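Local atomic coordinates of acetylene hydratase Ahy (Pelobacter acetylenicus, PDB entry 2E7Z), a protein that catalyses the non-redox hydration of acetylene to acetaldehyde with a tungsten-bis(molybdopterin guanine dinucleotide) cofactor and one [4Fe-4S] cluster. Residues Ser68-Gln73 with Gly429-Asp434; Glu355-Leu360 with Trp705-Glu710; Val406-Ala411 with Gln433-Cys438; Tyr594-Phe599 with Ala722-Cys727. All blocks are in the same frame, centred on the assembly; numbering follows the deposited sequence.

Overall arrangement
Interactions 1 and 3 are neighbours, with centres about 9 Å apart. They share Gln-433 and Asp-434 and both involve the unit of strand 408-412, helix 423-431 and strand 435-440. Interaction 3 is buried and is held by backbone bonds between parallel strands. Interaction 1 is only partly buried and rests on one arginine and a water. Interaction 2 is also buried, but it joins two loops through aromatic edges, a leucine and a water. Interaction 4 is partly buried, in a different sheet, its centre about 35 Å from that of interaction 3. It combines a single antiparallel bridge with a lysine laid over a tyrosine, and its first strand ends at the cofactor through Phe-599.

Interaction 1. Residues Ser68-Gln73 with Gly429-Asp434; sequences SKRGEQ and GLMNQD
Arg-70 reaches past Met-431 to the residues that follow helix 423-431. Its CB lies 4.1 Å from Met-431 CE. CG is anti to the backbone N (chi1 -178°) and meets the sulfur, with Arg-70 CG 3.9 Å from Met-431 SD. The two side chains slide past each other in opposite directions. The methionine methyl also touches the loop backbone, with Met-431 CE 3.5 Å from Arg-70 O. Further out, Arg-70 CD sits 3.2 Å from Leu-430 O. The loop that carries the arginine joins the antiparallel strands 63-65 and 75-77. Its type II beta turn runs from Lys-69 to Glu-72. Gly-71 has a positive phi there, and a side chain on it would jam against the preceding carbonyl. Beyond CD the arginine bends at chi3. Its NE gives a hydrogen to a water 2.9 Å away. That water donates in turn to Met-431 O and Gln-433 O. Arg-70 NH2 bonds directly to Gln-433 O at 3.0 Å, approaching from above the carbonyl plane. One carbonyl thus takes both the guanidinium and its water. Gln-433 CB lies over one face of the guanidinium, and the backbone of Asp-434 is at its edge. NH1 makes a salt bridge to Asp-451 and a hydrogen bond to Leu-449 O, both outside the two segments. An alanine at Arg-70 would probably leave Asp-451 without this charge, Gln-433 O without this donor, and a gap beside Met-431 SD.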
# COMPACT_ATOMS: atom_id res chain seq x y z
N SER A 68 15.82 -24.88 18.63
CA SER A 68 15.52 -26.16 18.00
C SER A 68 14.13 -26.16 17.36
O SER A 68 13.71 -27.17 16.78
CB SER A 68 15.62 -27.30 19.01
OG SER A 68 14.75 -27.05 20.09
N LYS A 69 13.39 -25.05 17.48
CA LYS A 69 12.07 -24.94 16.84
C LYS A 69 11.88 -23.52 16.32
O LYS A 69 12.23 -22.56 17.00
CB LYS A 69 10.95 -25.33 17.82
CG LYS A 69 9.56 -25.46 17.14
CD LYS A 69 8.51 -25.90 18.13
CE LYS A 69 7.13 -25.98 17.49
NZ LYS A 69 6.14 -26.52 18.47
N ARG A 70 11.29 -23.38 15.13
CA ARG A 70 11.04 -22.04 14.63
C ARG A 70 10.12 -21.30 15.60
O ARG A 70 9.15 -21.88 16.08
CB ARG A 70 10.40 -22.12 13.23
CG ARG A 70 10.17 -20.75 12.65
CD ARG A 70 9.70 -20.80 11.20
NE ARG A 70 10.57 -21.62 10.36
CZ ARG A 70 11.78 -21.25 9.93
NH1 ARG A 70 12.29 -20.07 10.27
NH2 ARG A 70 12.46 -22.06 9.09
N GLY A 71 10.44 -20.04 15.85
CA GLY A 71 9.74 -19.21 16.87
C GLY A 71 10.33 -19.23 18.26
O GLY A 71 9.95 -18.40 19.06
N GLU A 72 11.25 -20.14 18.51
CA GLU A 72 11.96 -20.13 19.81
C GLU A 72 12.94 -18.97 19.85
O GLU A 72 13.73 -18.80 18.90
CB GLU A 72 12.71 -21.44 20.00
CG GLU A 72 13.50 -21.51 21.32
CD GLU A 72 14.35 -22.77 21.41
OE1 GLU A 72 14.12 -23.72 20.63
OE2 GLU A 72 15.26 -22.80 22.26
N GLN A 73 12.90 -18.18 20.92
CA GLN A 73 13.72 -16.97 20.97
C GLN A 73 15.11 -17.28 21.53
O GLN A 73 15.43 -16.96 22.69
CB GLN A 73 13.01 -15.88 21.77
CG GLN A 73 11.65 -15.52 21.12
CD GLN A 73 11.80 -15.11 19.66
OE1 GLN A 73 12.41 -14.08 19.36
NE2 GLN A 73 11.26 -15.93 18.74
N GLY A 429 1.97 -20.82 7.50
CA GLY A 429 2.87 -20.77 6.34
C GLY A 429 4.32 -20.59 6.76
O GLY A 429 5.20 -21.33 6.36
N LEU A 430 4.56 -19.61 7.64
CA LEU A 430 5.92 -19.37 8.15
C LEU A 430 6.46 -20.58 8.92
O LEU A 430 7.62 -20.97 8.75
CB LEU A 430 5.93 -18.09 9.04
CG LEU A 430 5.75 -16.82 8.18
CD1 LEU A 430 5.44 -15.64 9.15
CD2 LEU A 430 6.99 -16.53 7.36
N MET A 431 5.62 -21.23 9.73
CA MET A 431 6.05 -22.40 10.49
C MET A 431 6.38 -23.61 9.59
O MET A 431 7.04 -24.54 10.04
CB MET A 431 5.01 -22.79 11.56
CG MET A 431 4.91 -21.78 12.70
SD MET A 431 6.46 -21.69 13.62
CE MET A 431 6.59 -23.35 14.29
N ASN A 432 5.95 -23.59 8.33
CA ASN A 432 6.27 -24.70 7.42
C ASN A 432 7.46 -24.40 6.51
O ASN A 432 7.76 -25.20 5.63
CB ASN A 432 5.03 -25.03 6.58
CG ASN A 432 5.09 -26.41 5.94
OD1 ASN A 432 4.63 -26.59 4.81
ND2 ASN A 432 5.61 -27.36 6.65
N GLN A 433 8.15 -23.29 6.75
CA GLN A 433 9.33 -22.90 5.97
C GLN A 433 10.58 -23.62 6.41
O GLN A 433 10.73 -23.94 7.58
CB GLN A 433 9.57 -21.38 6.03
CG GLN A 433 8.43 -20.54 5.46
CD GLN A 433 8.10 -21.01 4.05
OE1 GLN A 433 8.82 -20.70 3.11
NE2 GLN A 433 7.03 -21.80 3.90
N ASP A 434 11.46 -23.89 5.44
CA ASP A 434 12.80 -24.40 5.74
C ASP A 434 13.80 -23.26 5.95
O ASP A 434 14.79 -23.44 6.66
CB ASP A 434 13.28 -25.30 4.59
CG ASP A 434 12.51 -26.59 4.51
OD1 ASP A 434 12.03 -27.07 5.55
OD2 ASP A 434 12.42 -27.12 3.40
O HOH W 1 9.79 -24.43 10.41

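Interaction 2. Residues Glu355-Leu360 with Trp705-Glu710; sequences ETYPFL and WNLDPE
Phe-359 and Glu-710 bring the two backbones nearest, with their CA atoms 6.6 Å apart. Residues 355-360 lie in the loop between helices 345-350 and 362-365. Residues 705-710 leave a short 3-10 turn and run on as loop toward strand 720-726. Side chains of the first segment meet backbone carbonyls of the second. Phe-359 CB is 3.1 Å from Glu-710 O, which lies at the edge of the phenyl ring. The ring meets Phe-566 edge-to-face, and the side chain touches Val-145 and Val-148 of helix 140-150. The CB of Tyr-357 points toward the other loop, and CG, anti to the carbonyl carbon (chi1 -61°), carries the ring on to it. Tyr-357 CD1 is 3.3 Å from Pro-709 O, which lies in the ring plane. Across the ring from Pro-709 O, Tyr-357 CE2 is 3.6 Å from Leu-707 CD1, which comes in obliquely. Tyr-357 OH accepts a hydrogen from a water at 2.9 Å. The water also donates to Leu-707 O. The hydroxyl has a second partner in Asp-704, and Leu-707 O has one in Lys-298. An alanine at Tyr-357 would probably leave Asp-704 without its hydroxyl partner and open a gap between Leu-707 CD1 and the Pro-709 carbonyl. Asp-708 bonds to Cys-301 N and is about 7 Å from cofactor-binding Gln-297, side chain to side chain. The Tyr-357 ring presents C-H groups to the Pro-709 carbonyl, which would give a weak polar attraction. The polar link between the loops is the water shared by Tyr-357 OH and Leu-707 O.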
# COMPACT_ATOMS: atom_id res chain seq x y z
N GLU A 355 -3.74 -19.34 -10.71
CA GLU A 355 -4.83 -20.29 -10.77
C GLU A 355 -6.06 -19.86 -9.96
O GLU A 355 -7.09 -20.55 -10.03
CB GLU A 355 -4.36 -21.68 -10.32
CG GLU A 355 -3.21 -22.28 -11.12
CD GLU A 355 -3.43 -22.30 -12.63
OE1 GLU A 355 -4.52 -22.72 -13.09
OE2 GLU A 355 -2.50 -21.89 -13.36
N THR A 356 -5.98 -18.74 -9.24
CA THR A 356 -7.07 -18.31 -8.38
C THR A 356 -7.51 -16.89 -8.67
O THR A 356 -8.68 -16.67 -9.00
CB THR A 356 -6.68 -18.41 -6.89
OG1 THR A 356 -5.44 -17.71 -6.67
CG2 THR A 356 -6.54 -19.88 -6.47
N TYR A 357 -6.57 -15.94 -8.60
CA TYR A 357 -6.80 -14.54 -8.90
C TYR A 357 -5.68 -14.02 -9.81
O TYR A 357 -4.78 -13.30 -9.38
CB TYR A 357 -6.91 -13.72 -7.63
CG TYR A 357 -8.06 -14.17 -6.79
CD1 TYR A 357 -9.32 -13.66 -7.01
CD2 TYR A 357 -7.87 -15.08 -5.73
CE1 TYR A 357 -10.40 -14.06 -6.24
CE2 TYR A 357 -8.94 -15.50 -4.97
CZ TYR A 357 -10.21 -15.00 -5.24
OH TYR A 357 -11.27 -15.41 -4.47
N PRO A 358 -5.73 -14.43 -11.08
CA PRO A 358 -4.63 -14.11 -12.00
C PRO A 358 -4.45 -12.62 -12.35
O PRO A 358 -3.41 -12.25 -12.88
CB PRO A 358 -5.00 -14.92 -13.27
CG PRO A 358 -6.49 -15.05 -13.16
CD PRO A 358 -6.74 -15.30 -11.72
N PHE A 359 -5.45 -11.79 -12.13
CA PHE A 359 -5.38 -10.39 -12.60
C PHE A 359 -4.00 -9.72 -12.37
O PHE A 359 -3.37 -9.23 -13.30
CB PHE A 359 -6.52 -9.57 -11.98
CG PHE A 359 -6.45 -8.08 -12.26
CD1 PHE A 359 -5.92 -7.59 -13.45
CD2 PHE A 359 -6.97 -7.19 -11.35
CE1 PHE A 359 -5.83 -6.21 -13.69
CE2 PHE A 359 -6.92 -5.80 -11.59
CZ PHE A 359 -6.35 -5.33 -12.77
N LEU A 360 -3.52 -9.72 -11.13
CA LEU A 360 -2.32 -8.95 -10.80
C LEU A 360 -1.00 -9.69 -11.05
O LEU A 360 0.10 -9.14 -10.82
CB LEU A 360 -2.44 -8.43 -9.36
CG LEU A 360 -3.56 -7.39 -9.13
CD1 LEU A 360 -3.81 -7.12 -7.65
CD2 LEU A 360 -3.32 -6.07 -9.94
N TRP A 705 -15.28 -15.75 -0.15
CA TRP A 705 -16.41 -14.86 0.15
C TRP A 705 -15.95 -13.46 0.58
O TRP A 705 -16.64 -12.47 0.30
CB TRP A 705 -17.38 -15.48 1.17
CG TRP A 705 -16.83 -15.57 2.55
CD1 TRP A 705 -16.27 -16.67 3.14
CD2 TRP A 705 -16.79 -14.52 3.53
NE1 TRP A 705 -15.88 -16.36 4.42
CE2 TRP A 705 -16.17 -15.05 4.69
CE3 TRP A 705 -17.21 -13.18 3.54
CZ2 TRP A 705 -15.94 -14.29 5.85
CZ3 TRP A 705 -16.99 -12.42 4.68
CH2 TRP A 705 -16.38 -12.98 5.83
N ASN A 706 -14.77 -13.36 1.22
CA ASN A 706 -14.27 -12.07 1.71
C ASN A 706 -13.20 -11.43 0.83
O ASN A 706 -12.55 -10.48 1.27
CB ASN A 706 -13.72 -12.20 3.15
CG ASN A 706 -13.53 -10.85 3.83
OD1 ASN A 706 -12.48 -10.58 4.45
ND2 ASN A 706 -14.51 -10.01 3.74
N LEU A 707 -12.98 -11.99 -0.35
CA LEU A 707 -12.03 -11.42 -1.33
C LEU A 707 -12.71 -10.68 -2.47
O LEU A 707 -13.73 -11.13 -2.99
CB LEU A 707 -11.09 -12.48 -1.92
CG LEU A 707 -10.24 -13.25 -0.88
CD1 LEU A 707 -9.34 -14.23 -1.64
CD2 LEU A 707 -9.40 -12.31 -0.01
N ASP A 708 -12.15 -9.53 -2.83
CA ASP A 708 -12.52 -8.88 -4.09
C ASP A 708 -12.34 -9.91 -5.21
O ASP A 708 -11.27 -10.49 -5.36
CB ASP A 708 -11.64 -7.64 -4.29
CG ASP A 708 -11.94 -6.90 -5.56
OD1 ASP A 708 -11.29 -7.18 -6.60
OD2 ASP A 708 -12.82 -6.01 -5.51
N PRO A 709 -13.42 -10.24 -5.94
CA PRO A 709 -13.33 -11.31 -6.94
C PRO A 709 -12.31 -11.11 -8.05
O PRO A 709 -11.75 -12.08 -8.54
CB PRO A 709 -14.76 -11.37 -7.51
CG PRO A 709 -15.61 -10.90 -6.41
CD PRO A 709 -14.80 -9.77 -5.78
N GLU A 710 -12.08 -9.86 -8.45
CA GLU A 710 -11.18 -9.60 -9.57
C GLU A 710 -9.71 -9.49 -9.14
O GLU A 710 -8.81 -9.90 -9.87
CB GLU A 710 -11.56 -8.30 -10.29
CG GLU A 710 -12.94 -8.33 -10.96
CD GLU A 710 -14.14 -8.02 -10.06
OE1 GLU A 710 -13.97 -7.76 -8.85
OE2 GLU A 710 -15.28 -8.03 -10.60
O HOH W 2 -13.75 -13.92 -4.39

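Interaction 3. Residues Val406-Ala411 with Gln433-Cys438; sequences VKAFFA and QDLVVC
Phe-409 N donates to Leu-435 O at 2.8 Å, within a parallel ladder that begins with Ala-408 opposite Leu-435. The strand axes lie 4.7 Å apart at an angle of 7°. Val-437 N donates back to Phe-409 O at 2.9 Å. Ala-411 N donates to Val-437 O. On the other edge of this strand, Ala-408 and Phe-410 make backbone bonds to residues 102-106, in and just before strand 103-107. Val-436 N goes to the carboxylate of Asp-451.

The nearest CA atoms step from Lys-407/Gln-433 to Ala-408/Leu-435, which makes Asp-434 an extra residue. Lys-407 O accepts from two successive amides, Asp-434 N at 2.8 Å and Leu-435 N at 3.1 Å. Gln-433 folds back at chi2 (-53°). Its NE2 donates to Val-406 O at 2.9 Å and also to Gly-429 O. Lys-407 NZ bonds to Glu-401 and Asn-432 O. It meets Asp-434 through two waters, which donate to the carboxylate but hold the lysine weakly. Phe-410 and Val-437 lie side by side, Phe-410 CE1 3.7 Å from Val-437 CG2.

Helix 423-431 links these strands as a beta-alpha-beta unit. Ser-414 follows strand 408-412, and Asp-440 ends strand 435-440; both bind the cofactor. The amides of Phe-409, Leu-435, Val-437 and Ala-411 all have acceptors, and the lysine-aspartate attraction is probably softened by water.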
# COMPACT_ATOMS: atom_id res chain seq x y z
N VAL A 406 6.26 -23.80 -1.18
CA VAL A 406 7.13 -22.64 -0.98
C VAL A 406 7.82 -22.89 0.36
O VAL A 406 7.14 -23.18 1.35
CB VAL A 406 6.33 -21.34 -0.95
CG1 VAL A 406 7.19 -20.15 -0.47
CG2 VAL A 406 5.76 -21.06 -2.33
N LYS A 407 9.15 -22.86 0.37
CA LYS A 407 9.93 -23.33 1.50
C LYS A 407 11.00 -22.37 1.94
O LYS A 407 11.59 -22.60 2.99
CB LYS A 407 10.58 -24.70 1.16
CG LYS A 407 9.53 -25.81 1.10
CD LYS A 407 9.02 -26.18 2.49
CE LYS A 407 8.02 -27.31 2.38
NZ LYS A 407 7.59 -27.67 3.73
N ALA A 408 11.26 -21.31 1.16
CA ALA A 408 12.11 -20.21 1.62
C ALA A 408 11.30 -18.92 1.56
O ALA A 408 10.56 -18.73 0.60
CB ALA A 408 13.38 -20.06 0.77
N PHE A 409 11.46 -18.05 2.56
CA PHE A 409 10.67 -16.84 2.64
C PHE A 409 11.53 -15.68 3.15
O PHE A 409 12.18 -15.79 4.21
CB PHE A 409 9.43 -17.07 3.49
CG PHE A 409 8.49 -15.89 3.56
CD1 PHE A 409 8.59 -14.90 4.54
CD2 PHE A 409 7.47 -15.77 2.60
CE1 PHE A 409 7.69 -13.83 4.57
CE2 PHE A 409 6.55 -14.71 2.67
CZ PHE A 409 6.68 -13.73 3.61
N PHE A 410 11.58 -14.59 2.38
CA PHE A 410 12.31 -13.40 2.77
C PHE A 410 11.32 -12.28 3.04
O PHE A 410 10.47 -11.97 2.19
CB PHE A 410 13.30 -12.88 1.71
CG PHE A 410 14.41 -13.82 1.34
CD1 PHE A 410 14.68 -14.98 2.02
CD2 PHE A 410 15.21 -13.47 0.24
CE1 PHE A 410 15.75 -15.82 1.63
CE2 PHE A 410 16.27 -14.28 -0.14
CZ PHE A 410 16.55 -15.44 0.58
N ALA A 411 11.47 -11.62 4.19
CA ALA A 411 10.67 -10.45 4.57
C ALA A 411 11.60 -9.25 4.55
O ALA A 411 12.52 -9.18 5.38
CB ALA A 411 10.02 -10.63 5.93
N GLN A 433 8.15 -23.29 6.75
CA GLN A 433 9.33 -22.90 5.97
C GLN A 433 10.58 -23.62 6.41
O GLN A 433 10.73 -23.94 7.58
CB GLN A 433 9.57 -21.38 6.03
CG GLN A 433 8.43 -20.54 5.46
CD GLN A 433 8.10 -21.01 4.05
OE1 GLN A 433 8.82 -20.70 3.11
NE2 GLN A 433 7.03 -21.80 3.90
N ASP A 434 11.46 -23.89 5.44
CA ASP A 434 12.80 -24.40 5.74
C ASP A 434 13.80 -23.26 5.95
O ASP A 434 14.79 -23.44 6.66
CB ASP A 434 13.28 -25.30 4.59
CG ASP A 434 12.51 -26.59 4.51
OD1 ASP A 434 12.03 -27.07 5.55
OD2 ASP A 434 12.42 -27.12 3.40
N LEU A 435 13.53 -22.08 5.40
CA LEU A 435 14.39 -20.91 5.56
C LEU A 435 13.56 -19.65 5.59
O LEU A 435 12.80 -19.41 4.66
CB LEU A 435 15.40 -20.81 4.40
CG LEU A 435 16.30 -19.56 4.36
CD1 LEU A 435 17.26 -19.51 5.55
CD2 LEU A 435 17.12 -19.55 3.09
N VAL A 436 13.73 -18.85 6.64
CA VAL A 436 13.09 -17.53 6.72
C VAL A 436 14.17 -16.52 7.05
O VAL A 436 14.96 -16.71 8.00
CB VAL A 436 11.98 -17.50 7.79
CG1 VAL A 436 11.39 -16.09 8.01
CG2 VAL A 436 10.92 -18.52 7.46
N VAL A 437 14.25 -15.47 6.25
CA VAL A 437 15.18 -14.37 6.49
C VAL A 437 14.38 -13.09 6.65
O VAL A 437 13.51 -12.80 5.81
CB VAL A 437 16.15 -14.22 5.30
CG1 VAL A 437 17.06 -12.98 5.47
CG2 VAL A 437 16.97 -15.51 5.06
N CYS A 438 14.62 -12.34 7.72
CA CYS A 438 13.92 -11.09 7.98
C CYS A 438 14.90 -9.95 8.02
O CYS A 438 15.78 -9.96 8.88
CB CYS A 438 13.06 -11.19 9.24
SG CYS A 438 12.13 -9.69 9.58
O HOH W 3 9.50 -26.99 6.45
O HOH W 4 10.61 -29.24 3.73

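Interaction 4. Residues Tyr594-Phe599 with Ala722-Cys727; sequences YPLILF and AKAYKC. With MGD (2-amino-5,6-dimercapto-7-methyl-3,7,8a,9-tetrahydro-8-oxa-1,3,9,10-tetraaza-anthracen-4-one guanosine dinucleotide), chain F.
Leu-596 and Ala-724 meet at the apolar centre, with Leu-596 CD1 3.9 Å from Ala-724 CB. Ala-722 CB lies near Leu-596 CB and near Leu-598 CD1. Ile-669 of strand 668-671 packs on this group. Next comes one antiparallel hydrogen-bonded pair. Leu-596 N donates to Ala-722 O at 2.9 Å, and Ala-722 N donates to Leu-596 O at 2.7 Å. Beyond this pair the strands part; the axes of the short segments are 98° apart in direction. Outward, Lys-723 lies over one face of Tyr-594. Lys-723 CG takes the crowded position between N and the carbonyl carbon (chi1 62°), which sets it 4.0 Å from Tyr-594 CD2. Lys-723 CE makes a CH-pi contact 3.9 Å from the Tyr-594 ring centroid. Lys-723 NZ adds an off-centre cation-pi contact. A water joins this NZ to Tyr-594 OH, and Glu-593 forms the salt bridge with the amine. At the far end of strand 596-600, Phe-599 CE1 is 3.2 Å from C8 of the guanine of one of the two MGD groups, which lies over the ring face. Strands 596-600 and 720-726 are neighbours in a six-stranded mixed sheet, consistent with the double-psi beta-barrel type of molybdopterin dinucleotide-binding domain in this family.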
# COMPACT_ATOMS: atom_id res chain seq x y z
N TYR A 594 -23.67 -11.11 15.56
CA TYR A 594 -22.55 -10.21 15.24
C TYR A 594 -23.16 -8.90 14.74
O TYR A 594 -23.30 -8.71 13.54
CB TYR A 594 -21.68 -10.81 14.14
CG TYR A 594 -21.01 -12.12 14.47
CD1 TYR A 594 -21.65 -13.33 14.22
CD2 TYR A 594 -19.73 -12.15 15.01
CE1 TYR A 594 -21.01 -14.56 14.48
CE2 TYR A 594 -19.09 -13.36 15.30
CZ TYR A 594 -19.74 -14.56 15.03
OH TYR A 594 -19.09 -15.76 15.30
N PRO A 595 -23.58 -8.02 15.67
CA PRO A 595 -24.40 -6.86 15.29
C PRO A 595 -23.64 -5.68 14.69
O PRO A 595 -24.28 -4.74 14.17
CB PRO A 595 -25.06 -6.46 16.61
CG PRO A 595 -24.16 -6.93 17.66
CD PRO A 595 -23.36 -8.10 17.12
N LEU A 596 -22.31 -5.70 14.77
CA LEU A 596 -21.49 -4.54 14.39
C LEU A 596 -20.87 -4.70 13.02
O LEU A 596 -20.35 -5.76 12.73
CB LEU A 596 -20.38 -4.31 15.41
CG LEU A 596 -20.79 -4.17 16.88
CD1 LEU A 596 -19.59 -4.32 17.80
CD2 LEU A 596 -21.49 -2.82 17.12
N ILE A 597 -20.93 -3.67 12.18
CA ILE A 597 -20.18 -3.65 10.92
C ILE A 597 -18.73 -3.23 11.20
O ILE A 597 -18.49 -2.23 11.87
CB ILE A 597 -20.87 -2.74 9.85
CG1 ILE A 597 -22.11 -3.46 9.27
CG2 ILE A 597 -19.91 -2.29 8.76
CD1 ILE A 597 -21.82 -4.66 8.36
N LEU A 598 -17.77 -4.02 10.71
CA LEU A 598 -16.36 -3.80 11.00
C LEU A 598 -15.66 -2.85 10.05
O LEU A 598 -15.82 -2.93 8.84
CB LEU A 598 -15.62 -5.13 10.93
CG LEU A 598 -14.13 -5.14 11.32
CD1 LEU A 598 -14.00 -5.00 12.83
CD2 LEU A 598 -13.47 -6.43 10.82
N PHE A 599 -14.82 -2.01 10.65
CA PHE A 599 -13.84 -1.20 9.95
C PHE A 599 -12.47 -1.49 10.58
O PHE A 599 -12.24 -1.15 11.72
CB PHE A 599 -14.26 0.29 10.10
CG PHE A 599 -13.13 1.28 9.93
CD1 PHE A 599 -12.13 1.08 8.99
CD2 PHE A 599 -13.12 2.47 10.68
CE1 PHE A 599 -11.10 1.98 8.83
CE2 PHE A 599 -12.08 3.39 10.53
CZ PHE A 599 -11.07 3.13 9.59
N ALA A 722 -19.23 -8.16 13.23
CA ALA A 722 -18.46 -8.39 14.45
C ALA A 722 -19.32 -8.29 15.71
O ALA A 722 -20.38 -7.63 15.71
CB ALA A 722 -17.30 -7.42 14.53
N LYS A 723 -18.84 -8.93 16.77
CA LYS A 723 -19.40 -8.73 18.10
C LYS A 723 -18.31 -8.23 19.03
O LYS A 723 -17.11 -8.45 18.78
CB LYS A 723 -19.99 -10.03 18.66
CG LYS A 723 -18.96 -11.15 18.84
CD LYS A 723 -19.53 -12.35 19.59
CE LYS A 723 -20.27 -13.27 18.68
NZ LYS A 723 -20.42 -14.65 19.25
N ALA A 724 -18.72 -7.53 20.09
CA ALA A 724 -17.78 -7.02 21.07
C ALA A 724 -18.26 -7.44 22.45
O ALA A 724 -19.46 -7.33 22.75
CB ALA A 724 -17.68 -5.52 20.97
N TYR A 725 -17.35 -7.92 23.28
CA TYR A 725 -17.70 -8.39 24.63
C TYR A 725 -16.56 -8.22 25.62
O TYR A 725 -15.40 -8.16 25.23
CB TYR A 725 -18.24 -9.84 24.58
CG TYR A 725 -17.30 -10.85 23.92
CD1 TYR A 725 -17.34 -11.07 22.56
CD2 TYR A 725 -16.38 -11.56 24.68
CE1 TYR A 725 -16.47 -12.00 21.94
CE2 TYR A 725 -15.52 -12.48 24.09
CZ TYR A 725 -15.57 -12.70 22.72
OH TYR A 725 -14.71 -13.61 22.16
N LYS A 726 -16.88 -8.11 26.91
CA LYS A 726 -15.88 -7.90 27.95
C LYS A 726 -14.89 -9.06 28.04
O LYS A 726 -15.26 -10.22 27.85
CB LYS A 726 -16.54 -7.67 29.33
CG LYS A 726 -16.70 -6.20 29.75
CD LYS A 726 -18.06 -5.87 30.44
CE LYS A 726 -18.40 -6.76 31.65
NZ LYS A 726 -18.18 -6.09 32.98
N CYS A 727 -13.62 -8.72 28.29
CA CYS A 727 -12.57 -9.69 28.58
C CYS A 727 -12.79 -10.38 29.93
O CYS A 727 -12.18 -11.40 30.21
CB CYS A 727 -11.20 -9.01 28.57
SG CYS A 727 -10.57 -8.68 26.93
OXT CYS A 727 -13.57 -9.93 30.78
PB MGD F . -7.37 5.57 8.06
O1B MGD F . -6.78 6.59 9.00
O2B MGD F . -7.17 4.11 8.36
O3B MGD F . -6.81 5.80 6.57
O3A MGD F . -4.99 6.96 5.33
PA MGD F . -6.51 7.17 5.78
O1A MGD F . -7.37 7.09 4.54
O2A MGD F . -6.57 8.42 6.63
O5' MGD F . -8.95 5.85 7.94
C5' MGD F . -9.33 7.18 7.64
C4' MGD F . -10.84 7.25 7.49
O4' MGD F . -11.29 6.26 6.55
C3' MGD F . -11.54 6.96 8.82
O3' MGD F . -12.15 8.16 9.29
C2' MGD F . -12.58 5.91 8.49
O2' MGD F . -13.87 6.16 9.03
C1' MGD F . -12.61 5.98 6.96
N9 MGD F . -13.17 4.77 6.33
C8 MGD F . -13.05 3.49 6.73
N7 MGD F . -13.70 2.63 5.90
C5 MGD F . -14.27 3.40 4.94
C6 MGD F . -15.11 3.17 3.74
O6 MGD F . -15.49 2.02 3.44
N1 MGD F . -15.46 4.24 3.01
C2 MGD F . -15.09 5.50 3.32
N2 MGD F . -15.48 6.52 2.51
N3 MGD F . -14.32 5.78 4.41
C4 MGD F . -13.90 4.80 5.22
C10 MGD F . -4.42 5.73 4.90
C11 MGD F . -2.94 6.06 4.76
O11 MGD F . -2.48 6.67 5.97
C12 MGD F . -2.08 4.86 4.41
S12 MGD F . -2.68 3.64 3.39
C13 MGD F . -0.83 4.73 4.89
S13 MGD F . 0.23 3.49 4.38
C14 MGD F . -0.31 5.66 5.93
N15 MGD F . -0.42 5.05 7.25
C16 MGD F . -0.25 5.85 8.33
C17 MGD F . 0.06 5.35 9.68
O17 MGD F . 0.17 4.12 9.91
N18 MGD F . 0.21 6.25 10.67
C19 MGD F . 0.07 7.58 10.47
N19 MGD F . 0.25 8.41 11.52
N20 MGD F . -0.22 8.11 9.26
C21 MGD F . -0.39 7.31 8.19
N22 MGD F . -0.69 7.84 6.99
C23 MGD F . -1.09 6.98 5.90
O HOH W 5 -18.39 -16.43 17.90